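Local coordinates for protein exported gluconolactonase (Xanthomonas campestris pv. campestris, PDB 3DR2) that probably hydrolyses gluconolactone to gluconate in secondary pathways of glucose metabolism, as a calcium-binding six-bladed beta-propeller enzyme that forms a dimer, at residues A[40-49]-A[61-72]. Residues are numbered along the deposited sequence; the frame is centred on the assembly and turned at random.
Sequences LYDQATWSEG and WSDLVGRRVLGW. With CA (calcium ion), chain D.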
ATOM      1  N   LEU A  40     -18.712  -0.335   3.378  1.00 16.13           N
ATOM      2  CA  LEU A  40     -18.585   1.086   3.685  1.00 15.50           C
ATOM      3  C   LEU A  40     -17.409   1.736   2.970  1.00 15.30           C
ATOM      4  O   LEU A  40     -17.397   2.944   2.757  1.00 15.93           O
ATOM      5  CB  LEU A  40     -18.427   1.293   5.196  1.00 17.08           C
ATOM      6  CG  LEU A  40     -19.541   0.741   6.089  1.00 18.08           C
ATOM      7  CD1 LEU A  40     -19.234   1.032   7.549  1.00 18.13           C
ATOM      8  CD2 LEU A  40     -20.863   1.374   5.694  1.00 17.85           C
ATOM      9  N   TYR A  41     -16.418   0.929   2.610  1.00 14.95           N
ATOM     10  CA  TYR A  41     -15.232   1.428   1.924  1.00 13.17           C
ATOM     11  C   TYR A  41     -14.580   0.243   1.236  1.00 13.53           C
ATOM     12  O   TYR A  41     -14.590  -0.860   1.769  1.00 14.60           O
ATOM     13  CB  TYR A  41     -14.255   2.035   2.939  1.00 14.08           C
ATOM     14  CG  TYR A  41     -13.121   2.844   2.340  1.00 14.26           C
ATOM     15  CD1 TYR A  41     -13.342   4.126   1.841  1.00 15.28           C
ATOM     16  CD2 TYR A  41     -11.818   2.339   2.307  1.00 15.22           C
ATOM     17  CE1 TYR A  41     -12.296   4.894   1.327  1.00 15.32           C
ATOM     18  CE2 TYR A  41     -10.765   3.092   1.798  1.00 13.53           C
ATOM     19  CZ  TYR A  41     -11.012   4.375   1.310  1.00 16.90           C
ATOM     20  OH  TYR A  41      -9.976   5.150   0.833  1.00 16.19           O
ATOM     21  N   ASP A  42     -14.025   0.452   0.052  1.00 14.74           N
ATOM     22  CA  ASP A  42     -13.373  -0.652  -0.643  1.00 14.84           C
ATOM     23  C   ASP A  42     -12.144  -0.193  -1.401  1.00 14.89           C
ATOM     24  O   ASP A  42     -11.722  -0.841  -2.351  1.00 17.21           O
ATOM     25  CB  ASP A  42     -14.364  -1.337  -1.601  1.00 18.10           C
ATOM     26  CG  ASP A  42     -14.792  -0.449  -2.767  1.00 19.57           C
ATOM     27  OD1 ASP A  42     -14.383   0.725  -2.848  1.00 22.14           O
ATOM     28  OD2 ASP A  42     -15.558  -0.944  -3.616  1.00 24.31           O
ATOM     29  N   GLN A  43     -11.552   0.913  -0.957  1.00 14.70           N
ATOM     30  CA  GLN A  43     -10.389   1.461  -1.642  1.00 14.73           C
ATOM     31  C   GLN A  43      -9.062   1.415  -0.885  1.00 14.00           C
ATOM     32  O   GLN A  43      -8.099   2.063  -1.280  1.00 14.47           O
ATOM     33  CB  GLN A  43     -10.681   2.902  -2.076  1.00 16.07           C
ATOM     34  CG  GLN A  43     -11.813   3.019  -3.092  1.00 18.15           C
ATOM     35  CD  GLN A  43     -11.495   2.310  -4.390  1.00 20.51           C
ATOM     36  OE1 GLN A  43     -10.460   2.570  -5.011  1.00 21.19           O
ATOM     37  NE2 GLN A  43     -12.383   1.416  -4.817  1.00 21.41           N
ATOM     38  N   ALA A  44      -8.999   0.651   0.200  1.00 11.97           N
ATOM     39  CA  ALA A  44      -7.746   0.547   0.950  1.00 13.11           C
ATOM     40  C   ALA A  44      -6.949  -0.629   0.398  1.00 12.94           C
ATOM     41  O   ALA A  44      -7.300  -1.192  -0.635  1.00 14.19           O
ATOM     42  CB  ALA A  44      -8.044   0.314   2.426  1.00 12.13           C
ATOM     43  N   THR A  45      -5.859  -0.995   1.069  1.00 11.89           N
ATOM     44  CA  THR A  45      -5.101  -2.161   0.634  1.00 11.82           C
ATOM     45  C   THR A  45      -5.131  -3.239   1.720  1.00 12.36           C
ATOM     46  O   THR A  45      -5.397  -4.401   1.436  1.00 12.63           O
ATOM     47  CB  THR A  45      -3.636  -1.833   0.307  1.00 11.06           C
ATOM     48  OG1 THR A  45      -3.577  -0.947  -0.820  1.00 13.69           O
ATOM     49  CG2 THR A  45      -2.889  -3.116  -0.038  1.00 12.98           C
ATOM     50  N   TRP A  46      -4.868  -2.856   2.967  1.00 12.25           N
ATOM     51  CA  TRP A  46      -4.876  -3.825   4.059  1.00 13.40           C
ATOM     52  C   TRP A  46      -5.526  -3.202   5.289  1.00 15.12           C
ATOM     53  O   TRP A  46      -4.845  -2.663   6.160  1.00 13.35           O
ATOM     54  CB  TRP A  46      -3.439  -4.270   4.371  1.00 17.25           C
ATOM     55  CG  TRP A  46      -3.324  -5.423   5.339  1.00 18.52           C
ATOM     56  CD1 TRP A  46      -3.655  -5.420   6.664  1.00 20.92           C
ATOM     57  CD2 TRP A  46      -2.798  -6.729   5.061  1.00 21.79           C
ATOM     58  NE1 TRP A  46      -3.368  -6.638   7.228  1.00 22.96           N
ATOM     59  CE2 TRP A  46      -2.840  -7.460   6.269  1.00 20.62           C
ATOM     60  CE3 TRP A  46      -2.293  -7.350   3.910  1.00 21.64           C
ATOM     61  CZ2 TRP A  46      -2.393  -8.787   6.361  1.00 22.74           C
ATOM     62  CZ3 TRP A  46      -1.847  -8.672   4.001  1.00 22.71           C
ATOM     63  CH2 TRP A  46      -1.901  -9.373   5.220  1.00 23.49           C
ATOM     64  N   SER A  47      -6.852  -3.279   5.340  1.00 12.94           N
ATOM     65  CA  SER A  47      -7.631  -2.714   6.438  1.00 11.56           C
ATOM     66  C   SER A  47      -7.443  -3.498   7.725  1.00 13.91           C
ATOM     67  O   SER A  47      -7.469  -4.732   7.723  1.00 11.98           O
ATOM     68  CB  SER A  47      -9.114  -2.690   6.064  1.00 13.96           C
ATOM     69  OG  SER A  47      -9.333  -1.842   4.949  1.00 13.23           O
ATOM     70  N   GLU A  48      -7.290  -2.765   8.823  1.00 12.95           N
ATOM     71  CA  GLU A  48      -7.065  -3.372  10.132  1.00 14.16           C
ATOM     72  C   GLU A  48      -7.455  -2.438  11.276  1.00 13.62           C
ATOM     73  O   GLU A  48      -7.786  -1.275  11.061  1.00 13.18           O
ATOM     74  CB  GLU A  48      -5.579  -3.724  10.271  1.00 18.44           C
ATOM     75  CG  GLU A  48      -5.269  -5.214  10.271  1.00 21.14           C
ATOM     76  CD  GLU A  48      -5.414  -5.826  11.639  1.00 23.90           C
ATOM     77  OE1 GLU A  48      -6.301  -5.389  12.403  1.00 24.61           O
ATOM     78  OE2 GLU A  48      -4.644  -6.756  11.958  1.00 27.64           O
ATOM     79  N   GLY A  49      -7.415  -2.985  12.490  1.00 12.54           N
ATOM     80  CA  GLY A  49      -7.688  -2.235  13.705  1.00 12.67           C
ATOM     81  C   GLY A  49      -8.856  -1.272  13.836  1.00 14.86           C
ATOM     82  O   GLY A  49      -8.659  -0.102  14.176  1.00 11.90           O
ATOM     83  N   TRP A  61     -10.106   3.192  11.609  1.00 11.51           N
ATOM     84  CA  TRP A  61      -9.426   1.945  11.279  1.00 11.54           C
ATOM     85  C   TRP A  61      -8.194   2.253  10.444  1.00 12.41           C
ATOM     86  O   TRP A  61      -8.053   3.362   9.933  1.00 10.86           O
ATOM     87  CB  TRP A  61     -10.384   0.961  10.588  1.00 12.80           C
ATOM     88  CG  TRP A  61     -10.492   1.034   9.104  1.00 11.95           C
ATOM     89  CD1 TRP A  61      -9.916   0.190   8.208  1.00 12.64           C
ATOM     90  CD2 TRP A  61     -11.284   1.954   8.340  1.00 11.48           C
ATOM     91  NE1 TRP A  61     -10.301   0.516   6.929  1.00 12.63           N
ATOM     92  CE2 TRP A  61     -11.142   1.598   6.981  1.00 12.50           C
ATOM     93  CE3 TRP A  61     -12.103   3.042   8.672  1.00 13.12           C
ATOM     94  CZ2 TRP A  61     -11.786   2.291   5.950  1.00 14.49           C
ATOM     95  CZ3 TRP A  61     -12.743   3.732   7.646  1.00 13.37           C
ATOM     96  CH2 TRP A  61     -12.580   3.352   6.301  1.00 12.53           C
ATOM     97  N   SER A  62      -7.286   1.290  10.333  1.00 10.72           N
ATOM     98  CA  SER A  62      -6.050   1.511   9.595  1.00 10.21           C
ATOM     99  C   SER A  62      -5.954   0.855   8.237  1.00 12.18           C
ATOM    100  O   SER A  62      -6.499  -0.216   8.018  1.00 12.22           O
ATOM    101  CB  SER A  62      -4.850   0.982  10.393  1.00 11.64           C
ATOM    102  OG  SER A  62      -4.761   1.571  11.667  1.00 12.39           O
ATOM    103  N   ASP A  63      -5.260   1.520   7.322  1.00 10.75           N
ATOM    104  CA  ASP A  63      -4.953   0.898   6.044  1.00 11.98           C
ATOM    105  C   ASP A  63      -3.459   0.708   6.301  1.00 12.98           C
ATOM    106  O   ASP A  63      -2.661   1.603   6.047  1.00 14.95           O
ATOM    107  CB  ASP A  63      -5.150   1.823   4.851  1.00 13.52           C
ATOM    108  CG  ASP A  63      -4.753   1.151   3.542  1.00 12.43           C
ATOM    109  OD1 ASP A  63      -4.975   1.732   2.461  1.00 15.50           O
ATOM    110  OD2 ASP A  63      -4.210   0.024   3.598  1.00 14.32           O
ATOM    111  N   LEU A  64      -3.100  -0.448   6.851  1.00 13.02           N
ATOM    112  CA  LEU A  64      -1.714  -0.752   7.212  1.00 14.59           C
ATOM    113  C   LEU A  64      -0.715  -0.530   6.092  1.00 14.11           C
ATOM    114  O   LEU A  64       0.271   0.183   6.254  1.00 13.58           O
ATOM    115  CB  LEU A  64      -1.619  -2.202   7.687  1.00 15.69           C
ATOM    116  CG  LEU A  64      -0.619  -2.617   8.775  1.00 21.92           C
ATOM    117  CD1 LEU A  64      -0.338  -4.098   8.603  1.00 17.96           C
ATOM    118  CD2 LEU A  64       0.671  -1.826   8.711  1.00 18.81           C
ATOM    119  N   VAL A  65      -0.971  -1.152   4.951  1.00 12.02           N
ATOM    120  CA  VAL A  65      -0.077  -1.045   3.814  1.00 12.55           C
ATOM    121  C   VAL A  65      -0.102   0.329   3.145  1.00 12.93           C
ATOM    122  O   VAL A  65       0.912   0.783   2.610  1.00 11.57           O
ATOM    123  CB  VAL A  65      -0.401  -2.165   2.804  1.00 12.75           C
ATOM    124  CG1 VAL A  65       0.416  -2.006   1.539  1.00 14.51           C
ATOM    125  CG2 VAL A  65      -0.108  -3.514   3.452  1.00 13.88           C
ATOM    126  N   GLY A  66      -1.256   0.989   3.192  1.00 11.73           N
ATOM    127  CA  GLY A  66      -1.393   2.311   2.601  1.00 12.24           C
ATOM    128  C   GLY A  66      -0.900   3.411   3.526  1.00 12.89           C
ATOM    129  O   GLY A  66      -0.871   4.584   3.156  1.00 11.56           O
ATOM    130  N   ARG A  67      -0.529   3.026   4.744  1.00 12.42           N
ATOM    131  CA  ARG A  67      -0.004   3.950   5.735  1.00 11.32           C
ATOM    132  C   ARG A  67      -0.909   5.126   6.066  1.00 14.30           C
ATOM    133  O   ARG A  67      -0.507   6.290   6.019  1.00 11.58           O
ATOM    134  CB  ARG A  67       1.381   4.424   5.287  1.00 13.60           C
ATOM    135  CG  ARG A  67       2.276   3.244   4.917  1.00 12.91           C
ATOM    136  CD  ARG A  67       3.633   3.661   4.371  1.00 14.23           C
ATOM    137  NE  ARG A  67       4.476   4.280   5.390  1.00 13.68           N
ATOM    138  CZ  ARG A  67       5.775   4.516   5.235  1.00 16.75           C
ATOM    139  NH1 ARG A  67       6.381   4.184   4.102  1.00 16.42           N
ATOM    140  NH2 ARG A  67       6.468   5.083   6.218  1.00 17.70           N
ATOM    141  N   ARG A  68      -2.143   4.798   6.426  1.00 12.55           N
ATOM    142  CA  ARG A  68      -3.132   5.794   6.808  1.00 12.69           C
ATOM    143  C   ARG A  68      -4.033   5.240   7.891  1.00 12.60           C
ATOM    144  O   ARG A  68      -4.188   4.030   8.016  1.00 13.47           O
ATOM    145  CB  ARG A  68      -4.027   6.154   5.619  1.00 15.01           C
ATOM    146  CG  ARG A  68      -3.438   7.108   4.602  1.00 14.25           C
ATOM    147  CD  ARG A  68      -4.433   7.286   3.466  1.00 17.21           C
ATOM    148  NE  ARG A  68      -4.142   8.439   2.623  1.00 16.15           N
ATOM    149  CZ  ARG A  68      -4.495   8.524   1.344  1.00 19.19           C
ATOM    150  NH1 ARG A  68      -5.134   7.523   0.769  1.00 16.49           N
ATOM    151  NH2 ARG A  68      -4.230   9.617   0.647  1.00 17.70           N
ATOM    152  N   VAL A  69      -4.608   6.143   8.680  1.00 11.94           N
ATOM    153  CA  VAL A  69      -5.596   5.784   9.686  1.00 13.96           C
ATOM    154  C   VAL A  69      -6.803   6.560   9.155  1.00 13.37           C
ATOM    155  O   VAL A  69      -6.754   7.791   9.046  1.00 14.31           O
ATOM    156  CB  VAL A  69      -5.240   6.284  11.092  1.00 15.87           C
ATOM    157  CG1 VAL A  69      -6.453   6.151  11.997  1.00 15.05           C
ATOM    158  CG2 VAL A  69      -4.092   5.459  11.664  1.00 17.17           C
ATOM    159  N   LEU A  70      -7.858   5.837   8.797  1.00 11.54           N
ATOM    160  CA  LEU A  70      -9.065   6.429   8.219  1.00 14.32           C
ATOM    161  C   LEU A  70     -10.200   6.560   9.218  1.00 15.74           C
ATOM    162  O   LEU A  70     -10.218   5.884  10.245  1.00 13.20           O
ATOM    163  CB  LEU A  70      -9.530   5.570   7.045  1.00 14.40           C
ATOM    164  CG  LEU A  70      -8.439   5.299   6.005  1.00 13.21           C
ATOM    165  CD1 LEU A  70      -8.893   4.229   5.034  1.00 17.18           C
ATOM    166  CD2 LEU A  70      -8.109   6.600   5.276  1.00 13.49           C
ATOM    167  N   GLY A  71     -11.156   7.428   8.892  1.00 14.58           N
ATOM    168  CA  GLY A  71     -12.301   7.635   9.754  1.00 15.06           C
ATOM    169  C   GLY A  71     -13.603   7.630   8.971  1.00 16.26           C
ATOM    170  O   GLY A  71     -13.801   8.447   8.070  1.00 14.82           O
ATOM    171  N   TRP A  72     -14.488   6.700   9.311  1.00 14.21           N
ATOM    172  CA  TRP A  72     -15.786   6.593   8.653  1.00 15.96           C
ATOM    173  C   TRP A  72     -16.798   7.419   9.439  1.00 15.50           C
ATOM    174  O   TRP A  72     -16.981   7.194  10.635  1.00 14.81           O
ATOM    175  CB  TRP A  72     -16.247   5.136   8.627  1.00 13.82           C
ATOM    176  CG  TRP A  72     -17.638   4.951   8.101  1.00 14.58           C
ATOM    177  CD1 TRP A  72     -18.028   4.924   6.793  1.00 15.55           C
ATOM    178  CD2 TRP A  72     -18.828   4.775   8.879  1.00 15.45           C
ATOM    179  NE1 TRP A  72     -19.391   4.738   6.707  1.00 15.91           N
ATOM    180  CE2 TRP A  72     -19.905   4.643   7.972  1.00 16.85           C
ATOM    181  CE3 TRP A  72     -19.089   4.716  10.255  1.00 17.52           C
ATOM    182  CZ2 TRP A  72     -21.226   4.454   8.398  1.00 16.83           C
ATOM    183  CZ3 TRP A  72     -20.405   4.528  10.677  1.00 18.35           C
ATOM    184  CH2 TRP A  72     -21.454   4.399   9.747  1.00 18.18           C
TER
HETATM  185 CA    CA D 707      -4.035  -8.138  14.004  1.00  1.00          CA
HETATM  186  O   HOH W   1     -19.309   4.766   3.762  1.00 18.02           O
HETATM  187  O   HOH W   2      -3.866   1.540  -0.085  1.00 14.83           O
HETATM  188  O   HOH W   3      -5.561  -8.360  15.838  1.00 14.52           O
HETATM  189  O   HOH W   4      -2.423  -8.016  12.041  1.00 16.93           O
HETATM  190  O   HOH W   5      -4.216  -5.797  14.538  1.00 13.53           O
HETATM  191  O   HOH W   6      -6.335  -7.697  13.284  1.00 24.65           O
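Glu48 and Ser62 pair in the antiparallel hairpin of strands 47-53 and 58-63, at the inner edge of a propeller blade, and the loop leading into 47-53 folds over the turn that follows 58-63. Two backbone bonds join the pair, Glu48 N to Ser62 O (2.8 Å) and Ser62 N to Glu48 O (2.7 Å); two residues along, past the non-hydrogen-bonded pair Ser47 and Asp63, Leu64 N donates to Trp46 O. At the end of strand 58-63, the carboxylate of Asp63 gathers the loop of 44-46: its CG lies anti to the backbone N (chi1 177°), and OD2 accepts from Trp46 N at 3.0 Å, almost straight, and from Thr45 N at 3.2 Å, both reaching it from the same face of the carboxylate. A water bridges OD1 to Thr45 OG1. The six-membered ring of Trp61 turns its edge to the face of Tyr41 in an offset edge-to-face pair, planes at 73°, while Trp61 NE1 donates weakly to Ser47 OG, which also bonds to Gly296. Farther out, Leu40 CD1 sits over the five-membered ring of Trp72 in a CH-pi contact, 3.8 Å from the centroid. Glu48 bends away from the hairpin to bind calcium through OE2 (2.5 Å), while OE1 accepts from Gly49 N and Asn281, which probably steadies the carboxylate. Together with Asn134, Asn191 and Asp242, Glu48 supplies the protein ligands of the central metal site characteristic of SMP-30/gluconolactonase propellers.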